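Local atomic coordinates of amidohydrolase (Brucella melitensis biovar Abortus, PDB entry 4F0L), a protein that is probably a metal-dependent deaminase of the amidohydrolase family, built on a TIM-barrel fold and holding an iron ion in this crystal. Residues 130-140 with 183-191; 162-173 with 210-221. All blocks are in the same frame, centred on the assembly; numbering follows the deposited sequence.

Interaction 1 of 2, residues 130-140 with 183-191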
loop_
_atom_site.group_PDB
_atom_site.type_symbol
_atom_site.label_atom_id
_atom_site.label_comp_id
_atom_site.label_asym_id
_atom_site.label_seq_id
_atom_site.Cartn_x
_atom_site.Cartn_y
_atom_site.Cartn_z
ATOM N N TYR B 130 15.742 -10.201 19.510
ATOM C CA TYR B 130 17.059 -10.853 19.467
ATOM C C TYR B 130 18.264 -9.954 19.719
ATOM O O TYR B 130 19.390 -10.418 19.657
ATOM C CB TYR B 130 17.258 -11.656 18.168
ATOM C CG TYR B 130 17.150 -10.929 16.855
ATOM C CD1 TYR B 130 18.223 -10.216 16.330
ATOM C CD2 TYR B 130 16.009 -11.043 16.075
ATOM C CE1 TYR B 130 18.134 -9.584 15.095
ATOM C CE2 TYR B 130 15.920 -10.427 14.832
ATOM C CZ TYR B 130 16.977 -9.709 14.348
ATOM O OH TYR B 130 16.878 -9.103 13.118
ATOM N N LEU B 131 18.030 -8.681 19.999
ATOM C CA LEU B 131 19.102 -7.757 20.222
ATOM C C LEU B 131 19.375 -7.743 21.723
ATOM O O LEU B 131 18.785 -6.948 22.475
ATOM C CB LEU B 131 18.706 -6.390 19.706
ATOM C CG LEU B 131 19.731 -5.284 19.842
ATOM C CD1 LEU B 131 21.063 -5.660 19.213
ATOM C CD2 LEU B 131 19.132 -4.000 19.246
ATOM N N HIS B 132 20.253 -8.652 22.164
ATOM C CA HIS B 132 20.406 -8.936 23.592
ATOM C C HIS B 132 21.551 -8.246 24.273
ATOM O O HIS B 132 21.363 -7.614 25.301
ATOM C CB HIS B 132 20.576 -10.433 23.826
ATOM C CG HIS B 132 19.392 -11.261 23.414
ATOM N ND1 HIS B 132 18.147 -11.033 23.888
ATOM C CD2 HIS B 132 19.301 -12.387 22.583
ATOM C CE1 HIS B 132 17.306 -11.961 23.376
ATOM N NE2 HIS B 132 18.007 -12.773 22.564
ATOM N N HIS B 133 22.762 -8.425 23.748
ATOM C CA HIS B 133 23.967 -8.123 24.501
ATOM C C HIS B 133 24.593 -6.818 24.091
ATOM O O HIS B 133 24.116 -6.144 23.179
ATOM C CB HIS B 133 24.926 -9.299 24.357
ATOM C CG HIS B 133 24.299 -10.620 24.751
ATOM N ND1 HIS B 133 23.709 -10.812 25.948
ATOM C CD2 HIS B 133 24.213 -11.832 24.069
ATOM C CE1 HIS B 133 23.253 -12.080 26.007
ATOM N NE2 HIS B 133 23.566 -12.697 24.861
ATOM N N ASP B 134 25.686 -6.449 24.743
ATOM C CA ASP B 134 26.331 -5.169 24.456
ATOM C C ASP B 134 27.034 -5.216 23.082
ATOM O O ASP B 134 27.009 -6.242 22.407
ATOM C CB ASP B 134 27.242 -4.836 25.642
ATOM C CG ASP B 134 27.696 -3.378 25.694
ATOM O OD1 ASP B 134 27.418 -2.575 24.774
ATOM O OD2 ASP B 134 28.404 -3.064 26.673
ATOM N N CYS B 135 27.614 -4.095 22.656
ATOM C CA CYS B 135 28.147 -3.963 21.287
ATOM C C CYS B 135 29.298 -4.939 20.967
ATOM O O CYS B 135 29.452 -5.343 19.827
ATOM C CB CYS B 135 28.562 -2.502 21.007
ATOM S SG CYS B 135 27.160 -1.356 21.128
ATOM N N ASP B 136 30.083 -5.321 21.976
ATOM C CA ASP B 136 31.167 -6.282 21.782
ATOM C C ASP B 136 30.694 -7.720 22.004
ATOM O O ASP B 136 31.489 -8.647 21.971
ATOM C CB ASP B 136 32.407 -5.949 22.662
ATOM C CG ASP B 136 32.103 -5.934 24.172
ATOM O OD1 ASP B 136 31.257 -6.712 24.651
ATOM O OD2 ASP B 136 32.730 -5.123 24.900
ATOM N N GLY B 137 29.399 -7.911 22.230
ATOM C CA GLY B 137 28.857 -9.250 22.419
ATOM C C GLY B 137 28.932 -9.750 23.846
ATOM O O GLY B 137 28.592 -10.902 24.104
ATOM N N THR B 138 29.337 -8.885 24.775
ATOM C CA THR B 138 29.356 -9.218 26.196
ATOM C C THR B 138 27.982 -8.917 26.800
ATOM O O THR B 138 27.395 -7.868 26.525
ATOM C CB THR B 138 30.415 -8.394 26.966
ATOM O OG1 THR B 138 31.684 -8.622 26.379
ATOM C CG2 THR B 138 30.479 -8.778 28.456
ATOM N N PRO B 139 27.477 -9.823 27.649
ATOM C CA PRO B 139 26.197 -9.552 28.308
ATOM C C PRO B 139 26.233 -8.267 29.130
ATOM O O PRO B 139 27.300 -7.881 29.635
ATOM C CB PRO B 139 26.004 -10.762 29.236
ATOM C CG PRO B 139 26.844 -11.849 28.641
ATOM C CD PRO B 139 28.008 -11.162 27.981
ATOM N N TYR B 140 25.081 -7.610 29.265
ATOM C CA TYR B 140 24.979 -6.437 30.152
ATOM C C TYR B 140 24.988 -6.895 31.592
ATOM O O TYR B 140 24.615 -8.018 31.871
ATOM C CB TYR B 140 23.691 -5.677 29.890
ATOM C CG TYR B 140 23.673 -4.970 28.573
ATOM C CD1 TYR B 140 24.368 -3.773 28.410
ATOM C CD2 TYR B 140 22.973 -5.480 27.496
ATOM C CE1 TYR B 140 24.348 -3.112 27.214
ATOM C CE2 TYR B 140 22.961 -4.831 26.304
ATOM C CZ TYR B 140 23.645 -3.653 26.175
ATOM O OH TYR B 140 23.625 -3.002 24.982
ATOM N N ARG B 183 27.164 -11.528 17.138
ATOM C CA ARG B 183 27.581 -11.570 18.534
ATOM C C ARG B 183 26.595 -11.006 19.563
ATOM O O ARG B 183 26.586 -11.463 20.700
ATOM C CB ARG B 183 28.914 -10.852 18.707
ATOM C CG ARG B 183 28.858 -9.364 18.440
ATOM C CD ARG B 183 30.258 -8.775 18.497
ATOM N NE ARG B 183 30.343 -7.396 18.026
ATOM C CZ ARG B 183 30.506 -7.036 16.761
ATOM N NH1 ARG B 183 30.587 -7.926 15.769
ATOM N NH2 ARG B 183 30.603 -5.750 16.478
ATOM N N ARG B 184 25.781 -10.021 19.208
ATOM C CA ARG B 184 24.832 -9.483 20.204
ATOM C C ARG B 184 23.573 -10.344 20.362
ATOM O O ARG B 184 22.743 -10.051 21.218
ATOM C CB ARG B 184 24.400 -8.062 19.848
ATOM C CG ARG B 184 25.551 -7.117 19.566
ATOM C CD ARG B 184 25.052 -5.705 19.427
ATOM N NE ARG B 184 24.615 -5.121 20.703
ATOM C CZ ARG B 184 24.084 -3.906 20.839
ATOM N NH1 ARG B 184 23.902 -3.119 19.790
ATOM N NH2 ARG B 184 23.768 -3.438 22.037
ATOM N N PHE B 185 23.420 -11.369 19.507
ATOM C CA PHE B 185 22.187 -12.176 19.439
ATOM C C PHE B 185 22.345 -13.498 20.156
ATOM O O PHE B 185 21.356 -14.167 20.442
ATOM C CB PHE B 185 21.806 -12.510 17.988
ATOM C CG PHE B 185 21.815 -11.335 17.029
ATOM C CD1 PHE B 185 21.597 -10.045 17.459
ATOM C CD2 PHE B 185 22.048 -11.558 15.670
ATOM C CE1 PHE B 185 21.613 -8.987 16.580
ATOM C CE2 PHE B 185 22.076 -10.504 14.770
ATOM C CZ PHE B 185 21.863 -9.217 15.233
ATOM N N ILE B 186 23.589 -13.870 20.424
ATOM C CA ILE B 186 23.973 -15.240 20.758
ATOM C C ILE B 186 23.681 -15.576 22.214
ATOM O O ILE B 186 23.927 -14.770 23.097
ATOM C CB ILE B 186 25.507 -15.422 20.509
ATOM C CG1 ILE B 186 25.836 -15.278 19.036
ATOM C CG2 ILE B 186 26.059 -16.745 21.049
ATOM C CD1 ILE B 186 27.331 -15.380 18.762
ATOM N N ASN B 187 23.155 -16.767 22.452
ATOM C CA ASN B 187 23.140 -17.361 23.784
ATOM C C ASN B 187 23.311 -18.854 23.661
ATOM O O ASN B 187 23.017 -19.430 22.606
ATOM C CB ASN B 187 21.820 -17.102 24.524
ATOM C CG ASN B 187 21.682 -15.689 24.982
ATOM O OD1 ASN B 187 22.429 -15.240 25.856
ATOM N ND2 ASN B 187 20.685 -14.968 24.428
ATOM N N ASP B 188 23.739 -19.493 24.751
ATOM C CA ASP B 188 23.560 -20.938 24.900
ATOM C C ASP B 188 22.298 -21.183 25.743
ATOM O O ASP B 188 21.714 -20.218 26.275
ATOM C CB ASP B 188 24.827 -21.620 25.456
ATOM C CG ASP B 188 25.179 -21.194 26.877
ATOM O OD1 ASP B 188 24.340 -20.628 27.601
ATOM O OD2 ASP B 188 26.308 -21.486 27.304
ATOM N N PRO B 189 21.842 -22.452 25.836
ATOM C CA PRO B 189 20.516 -22.651 26.446
ATOM C C PRO B 189 20.500 -22.225 27.913
ATOM O O PRO B 189 19.492 -21.707 28.397
ATOM C CB PRO B 189 20.287 -24.153 26.294
ATOM C CG PRO B 189 21.064 -24.509 25.069
ATOM C CD PRO B 189 22.318 -23.684 25.182
ATOM N N GLU B 190 21.632 -22.395 28.584
ATOM C CA GLU B 190 21.735 -22.003 29.964
ATOM C C GLU B 190 21.603 -20.478 30.132
ATOM O O GLU B 190 20.823 -20.010 30.965
ATOM C CB GLU B 190 23.063 -22.481 30.554
ATOM C CG GLU B 190 23.174 -22.256 32.056
ATOM C CD GLU B 190 23.746 -20.889 32.425
ATOM O OE1 GLU B 190 24.320 -20.177 31.542
ATOM O OE2 GLU B 190 23.600 -20.515 33.625
ATOM N N ARG B 191 22.387 -19.711 29.367
ATOM C CA ARG B 191 22.309 -18.260 29.493
ATOM C C ARG B 191 20.962 -17.744 28.995
ATOM O O ARG B 191 20.442 -16.755 29.522
ATOM C CB ARG B 191 23.444 -17.554 28.764
ATOM C CG ARG B 191 23.513 -16.065 29.082
ATOM C CD ARG B 191 24.857 -15.474 28.669
ATOM N NE ARG B 191 24.940 -15.330 27.221
ATOM C CZ ARG B 191 26.069 -15.206 26.522
ATOM N NH1 ARG B 191 27.245 -15.236 27.133
ATOM N NH2 ARG B 191 26.021 -15.084 25.193
HETATM O O HOH W 1 28.026 -12.763 22.222
#

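Interaction 2 of 2, residues 162-173 with 210-221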
loop_
_atom_site.group_PDB
_atom_site.type_symbol
_atom_site.label_atom_id
_atom_site.label_comp_id
_atom_site.label_asym_id
_atom_site.label_seq_id
_atom_site.Cartn_x
_atom_site.Cartn_y
_atom_site.Cartn_z
ATOM N N THR B 162 3.338 -9.273 24.162
ATOM C CA THR B 162 3.799 -10.625 24.221
ATOM C C THR B 162 5.263 -10.618 23.837
ATOM O O THR B 162 5.626 -10.442 22.671
ATOM C CB THR B 162 2.976 -11.541 23.307
ATOM O OG1 THR B 162 1.624 -11.560 23.769
ATOM C CG2 THR B 162 3.547 -12.932 23.288
ATOM N N LEU B 163 6.114 -10.816 24.819
ATOM C CA LEU B 163 7.548 -10.714 24.632
ATOM C C LEU B 163 8.101 -12.088 24.325
ATOM O O LEU B 163 7.813 -13.050 25.039
ATOM C CB LEU B 163 8.208 -10.139 25.880
ATOM C CG LEU B 163 9.727 -10.006 25.927
ATOM C CD1 LEU B 163 10.198 -8.930 24.942
ATOM C CD2 LEU B 163 10.119 -9.663 27.361
ATOM N N LEU B 164 8.873 -12.174 23.240
ATOM C CA LEU B 164 9.354 -13.450 22.718
ATOM C C LEU B 164 10.893 -13.379 22.531
ATOM O O LEU B 164 11.394 -13.149 21.422
ATOM C CB LEU B 164 8.655 -13.736 21.385
ATOM C CG LEU B 164 7.117 -13.817 21.440
ATOM C CD1 LEU B 164 6.547 -13.719 20.027
ATOM C CD2 LEU B 164 6.593 -15.059 22.159
ATOM N N PRO B 165 11.636 -13.486 23.626
ATOM C CA PRO B 165 13.096 -13.432 23.506
ATOM C C PRO B 165 13.577 -14.554 22.604
ATOM O O PRO B 165 13.125 -15.697 22.743
ATOM C CB PRO B 165 13.570 -13.653 24.951
ATOM C CG PRO B 165 12.428 -13.170 25.793
ATOM C CD PRO B 165 11.234 -13.670 25.030
ATOM N N VAL B 166 14.496 -14.223 21.714
ATOM C CA VAL B 166 14.965 -15.123 20.676
ATOM C C VAL B 166 16.222 -15.940 21.095
ATOM O O VAL B 166 17.220 -15.408 21.679
ATOM C CB VAL B 166 15.294 -14.318 19.409
ATOM C CG1 VAL B 166 15.912 -15.207 18.311
ATOM C CG2 VAL B 166 14.029 -13.637 18.876
ATOM N N PHE B 167 16.143 -17.231 20.825
ATOM C CA PHE B 167 17.278 -18.103 20.998
ATOM C C PHE B 167 17.974 -18.218 19.661
ATOM O O PHE B 167 17.353 -18.611 18.670
ATOM C CB PHE B 167 16.894 -19.501 21.502
ATOM C CG PHE B 167 18.097 -20.384 21.661
ATOM C CD1 PHE B 167 18.907 -20.265 22.774
ATOM C CD2 PHE B 167 18.499 -21.208 20.624
ATOM C CE1 PHE B 167 20.062 -21.017 22.899
ATOM C CE2 PHE B 167 19.648 -21.956 20.725
ATOM C CZ PHE B 167 20.434 -21.862 21.873
ATOM N N TYR B 168 19.267 -17.913 19.655
ATOM C CA TYR B 168 20.100 -17.872 18.439
ATOM C C TYR B 168 21.517 -18.305 18.804
ATOM O O TYR B 168 22.134 -17.724 19.686
ATOM C CB TYR B 168 20.138 -16.431 17.935
ATOM C CG TYR B 168 20.611 -16.188 16.513
ATOM C CD1 TYR B 168 21.857 -16.603 16.064
ATOM C CD2 TYR B 168 19.816 -15.480 15.634
ATOM C CE1 TYR B 168 22.277 -16.354 14.762
ATOM C CE2 TYR B 168 20.229 -15.233 14.350
ATOM C CZ TYR B 168 21.448 -15.679 13.930
ATOM O OH TYR B 168 21.814 -15.390 12.646
ATOM N N ALA B 169 22.037 -19.325 18.132
ATOM C CA ALA B 169 23.372 -19.845 18.465
ATOM C C ALA B 169 24.271 -20.199 17.266
ATOM O O ALA B 169 25.439 -20.461 17.465
ATOM C CB ALA B 169 23.228 -21.062 19.367
ATOM N N HIS B 170 23.730 -20.221 16.048
ATOM C CA HIS B 170 24.447 -20.743 14.878
ATOM C C HIS B 170 24.149 -19.993 13.613
ATOM O O HIS B 170 23.094 -19.344 13.476
ATOM C CB HIS B 170 24.097 -22.212 14.708
ATOM C CG HIS B 170 24.364 -23.008 15.940
ATOM N ND1 HIS B 170 25.601 -23.356 16.312
ATOM C CD2 HIS B 170 23.517 -23.435 16.945
ATOM C CE1 HIS B 170 25.552 -24.007 17.458
ATOM N NE2 HIS B 170 24.274 -24.045 17.860
ATOM N N SER B 171 25.099 -20.049 12.692
ATOM C CA SER B 171 25.003 -19.328 11.444
ATOM C C SER B 171 24.583 -20.225 10.271
ATOM O O SER B 171 24.568 -19.768 9.153
ATOM C CB SER B 171 26.348 -18.680 11.119
ATOM O OG SER B 171 27.315 -19.697 10.863
ATOM N N GLY B 172 24.247 -21.485 10.522
ATOM C CA GLY B 172 23.827 -22.374 9.433
ATOM C C GLY B 172 23.371 -23.743 9.878
ATOM O O GLY B 172 23.689 -24.144 11.002
ATOM N N PHE B 173 22.672 -24.479 8.985
ATOM C CA PHE B 173 22.194 -25.848 9.272
ATOM C C PHE B 173 23.337 -26.710 9.795
ATOM O O PHE B 173 24.496 -26.525 9.402
ATOM C CB PHE B 173 21.541 -26.528 8.025
ATOM C CG PHE B 173 20.178 -26.000 7.706
ATOM C CD1 PHE B 173 19.078 -26.367 8.465
ATOM C CD2 PHE B 173 20.007 -25.083 6.696
ATOM C CE1 PHE B 173 17.825 -25.845 8.200
ATOM C CE2 PHE B 173 18.759 -24.564 6.419
ATOM C CZ PHE B 173 17.667 -24.938 7.174
ATOM N N VAL B 210 2.481 -11.390 28.155
ATOM C CA VAL B 210 2.754 -12.788 27.968
ATOM C C VAL B 210 4.239 -12.947 27.658
ATOM O O VAL B 210 4.812 -12.114 26.951
ATOM C CB VAL B 210 1.875 -13.369 26.837
ATOM C CG1 VAL B 210 2.258 -14.832 26.572
ATOM C CG2 VAL B 210 0.388 -13.289 27.224
ATOM N N LEU B 211 4.868 -13.979 28.214
ATOM C CA LEU B 211 6.296 -14.265 27.939
ATOM C C LEU B 211 6.393 -15.628 27.291
ATOM O O LEU B 211 6.039 -16.645 27.922
ATOM C CB LEU B 211 7.143 -14.235 29.221
ATOM C CG LEU B 211 8.650 -14.558 29.135
ATOM C CD1 LEU B 211 9.353 -13.529 28.255
ATOM C CD2 LEU B 211 9.305 -14.628 30.517
ATOM N N GLY B 212 6.853 -15.660 26.033
ATOM C CA GLY B 212 7.104 -16.914 25.342
ATOM C C GLY B 212 8.575 -17.019 24.943
ATOM O O GLY B 212 9.414 -16.316 25.509
ATOM N N VAL B 213 8.879 -17.877 23.980
ATOM C CA VAL B 213 10.247 -18.049 23.464
ATOM C C VAL B 213 10.249 -18.082 21.939
ATOM O O VAL B 213 9.238 -18.427 21.316
ATOM C CB VAL B 213 10.920 -19.333 23.999
ATOM C CG1 VAL B 213 10.904 -19.364 25.543
ATOM C CG2 VAL B 213 10.245 -20.558 23.410
ATOM N N ALA B 214 11.373 -17.668 21.350
ATOM C CA ALA B 214 11.483 -17.521 19.906
ATOM C C ALA B 214 12.811 -18.129 19.434
ATOM O O ALA B 214 13.779 -17.412 19.245
ATOM C CB ALA B 214 11.387 -16.054 19.487
ATOM N N PRO B 215 12.847 -19.460 19.229
ATOM C CA PRO B 215 13.965 -19.978 18.454
ATOM C C PRO B 215 14.038 -19.263 17.117
ATOM O O PRO B 215 13.030 -19.151 16.407
ATOM C CB PRO B 215 13.624 -21.463 18.274
ATOM C CG PRO B 215 12.183 -21.608 18.641
ATOM C CD PRO B 215 11.885 -20.504 19.610
ATOM N N HIS B 216 15.196 -18.730 16.772
ATOM C CA HIS B 216 15.239 -17.813 15.621
ATOM C C HIS B 216 14.758 -18.433 14.330
ATOM O O HIS B 216 13.884 -17.895 13.648
ATOM C CB HIS B 216 16.635 -17.280 15.417
ATOM C CG HIS B 216 16.734 -16.318 14.284
ATOM N ND1 HIS B 216 17.086 -16.701 13.030
ATOM C CD2 HIS B 216 16.465 -14.960 14.226
ATOM C CE1 HIS B 216 17.058 -15.623 12.213
ATOM N NE2 HIS B 216 16.676 -14.560 12.942
ATOM N N SER B 217 15.328 -19.580 14.009
ATOM C CA SER B 217 15.076 -20.278 12.739
ATOM C C SER B 217 15.763 -21.615 12.816
ATOM O O SER B 217 16.576 -21.857 13.734
ATOM C CB SER B 217 15.674 -19.506 11.567
ATOM O OG SER B 217 17.080 -19.499 11.687
ATOM N N LEU B 218 15.498 -22.466 11.838
ATOM C CA LEU B 218 16.119 -23.776 11.839
ATOM C C LEU B 218 17.627 -23.710 11.606
ATOM O O LEU B 218 18.356 -24.584 12.051
ATOM C CB LEU B 218 15.444 -24.703 10.830
ATOM C CG LEU B 218 13.968 -25.020 11.150
ATOM C CD1 LEU B 218 13.351 -25.834 10.018
ATOM C CD2 LEU B 218 13.806 -25.709 12.502
ATOM N N ARG B 219 18.086 -22.667 10.917
ATOM C CA ARG B 219 19.527 -22.467 10.680
ATOM C C ARG B 219 20.253 -22.120 11.954
ATOM O O ARG B 219 21.426 -22.459 12.137
ATOM C CB ARG B 219 19.787 -21.252 9.765
ATOM C CG ARG B 219 19.428 -21.408 8.321
ATOM C CD ARG B 219 20.090 -20.266 7.558
ATOM N NE ARG B 219 19.508 -20.209 6.222
ATOM C CZ ARG B 219 19.969 -20.873 5.164
ATOM N NH1 ARG B 219 21.083 -21.609 5.223
ATOM N NH2 ARG B 219 19.316 -20.771 4.018
ATOM N N ALA B 220 19.570 -21.357 12.795
ATOM C CA ALA B 220 20.213 -20.665 13.892
ATOM C C ALA B 220 20.224 -21.517 15.153
ATOM O O ALA B 220 20.886 -21.167 16.124
ATOM C CB ALA B 220 19.570 -19.305 14.129
ATOM N N VAL B 221 19.532 -22.651 15.123
ATOM C CA VAL B 221 19.335 -23.463 16.313
ATOM C C VAL B 221 19.491 -24.916 15.915
ATOM O O VAL B 221 19.034 -25.300 14.832
ATOM C CB VAL B 221 17.923 -23.209 16.902
ATOM C CG1 VAL B 221 17.743 -23.961 18.210
ATOM C CG2 VAL B 221 17.656 -21.716 17.146
HETATM O O HOH W 2 22.398 -23.146 6.633
#

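Interaction 1 of 2, residues 130-140 with 183-191
Two loops of the amidohydrolase barrel meet here, the one that follows strand 122-129 and the one that leads into helix 189-203. Arg184 is gripped from both of its ends. Its backbone O accepts from His132 N and from His133 N, the latter at 3.0 Å. Its guanidinium returns to the same loop side-on, with NE 2.7 Å from His133 O and NH2 bonded to that same oxygen. The bend at chi3 (71°) turns the group back to this carbonyl. Leu131 CD1 lies over one guanidinium face and Cys135 SG over the opposite one. NH1 goes to Ala98 O and Met101 O, which is consistent with carbonyls offsetting the buried charge.

The ring of His133 points its NE2 between two acceptors, Ile186 O at 2.7 Å and Asn187 OD1 at 3.0 Å. Both lie in the ring plane. Arg191 serves the same two oxygens, its NE meeting Asn187 OD1 at 2.9 Å in an almost straight bond. Pro139 CG packs over the Arg191 guanidinium. Arg183 NE bonds Cys135 O in the type I turn 134-137, while its NH1 bonds Glu180 O.

At the iron side, Tyr130 turns its ring edge to the face of Phe185, with planes at 79°. Tyr130 also meets the iron ligand His67. Helix 88-100 packs on Phe185, and helix 145-157 touches Arg184 and Tyr140.

Interaction 2 of 2, residues 162-173 with 210-221
Ala220 O accepts two backbone N-H groups, Ala169 N at 3.0 Å and, weakly, His170 N. This pair joins the loops that continue two neighbouring parallel strands of the TIM barrel, 160-167 and 210-215. Between the strands, N-H and C=O groups of 163-167 bond in turn to 210-216, in the manner of a parallel pair. Leu163, for example, donates its N-H to Val210 O and accepts from Gly212 N. Farther along, Phe167 N lies 2.8 Å from Ala214 O, and Phe167 O accepts from His216 N.

Side chains pack on both faces of the sheet. Val166 CG2 lies 3.6 Å from Ala214 CB. The other face carries Leu163 and Leu211, and Leu211 CD1 also lies 3.7 Å from the Pro165 ring carbon CD. Leu164 CD2 lies against the CA of Gly212, a residue with no side chain to block it.

At the strand ends, Tyr168 CE2 lies over the centre of the His216 ring in an inclined edge-to-face pair, with planes at 51°. With chi1 at -179°, the His216 ring extends away from its own backbone N and runs alongside that of Tyr168. His216 also meets the iron ligand His241 edge-to-face. Ala220 CB sits over the centre of the Tyr168 ring, 3.8 Å from its centroid. The His170 ring sends NE2 to Glu225.

Farther out, Arg219 has a salt bridge to Asp251. Its aliphatic CG lies over the face of the Phe173 ring, 3.7 Å from Phe173 CE2.

Interaction 2 is the buried one, a strand pair of the barrel wall with its loop extensions. Interaction 1 is partly buried and lies farther from the centre of the chain, where loops meet without a regular strand pair. The chemistry differs accordingly. Segments 162-173 and 210-221 join by backbone bonds and apolar packing, whereas 130-140 and 183-191 rely largely on arginine and histidine side chains bonded to carbonyl oxygens, beside two backbone bonds to Arg184 O. The two contacts touch: His132 NE2 probably bonds Val166 O, and Asn187 N probably bonds Tyr168 O. Both approach the iron site, interaction 1 through Tyr130 and interaction 2 through His216. Helix 189-203 starts in interaction 1 and precedes strand 210-215.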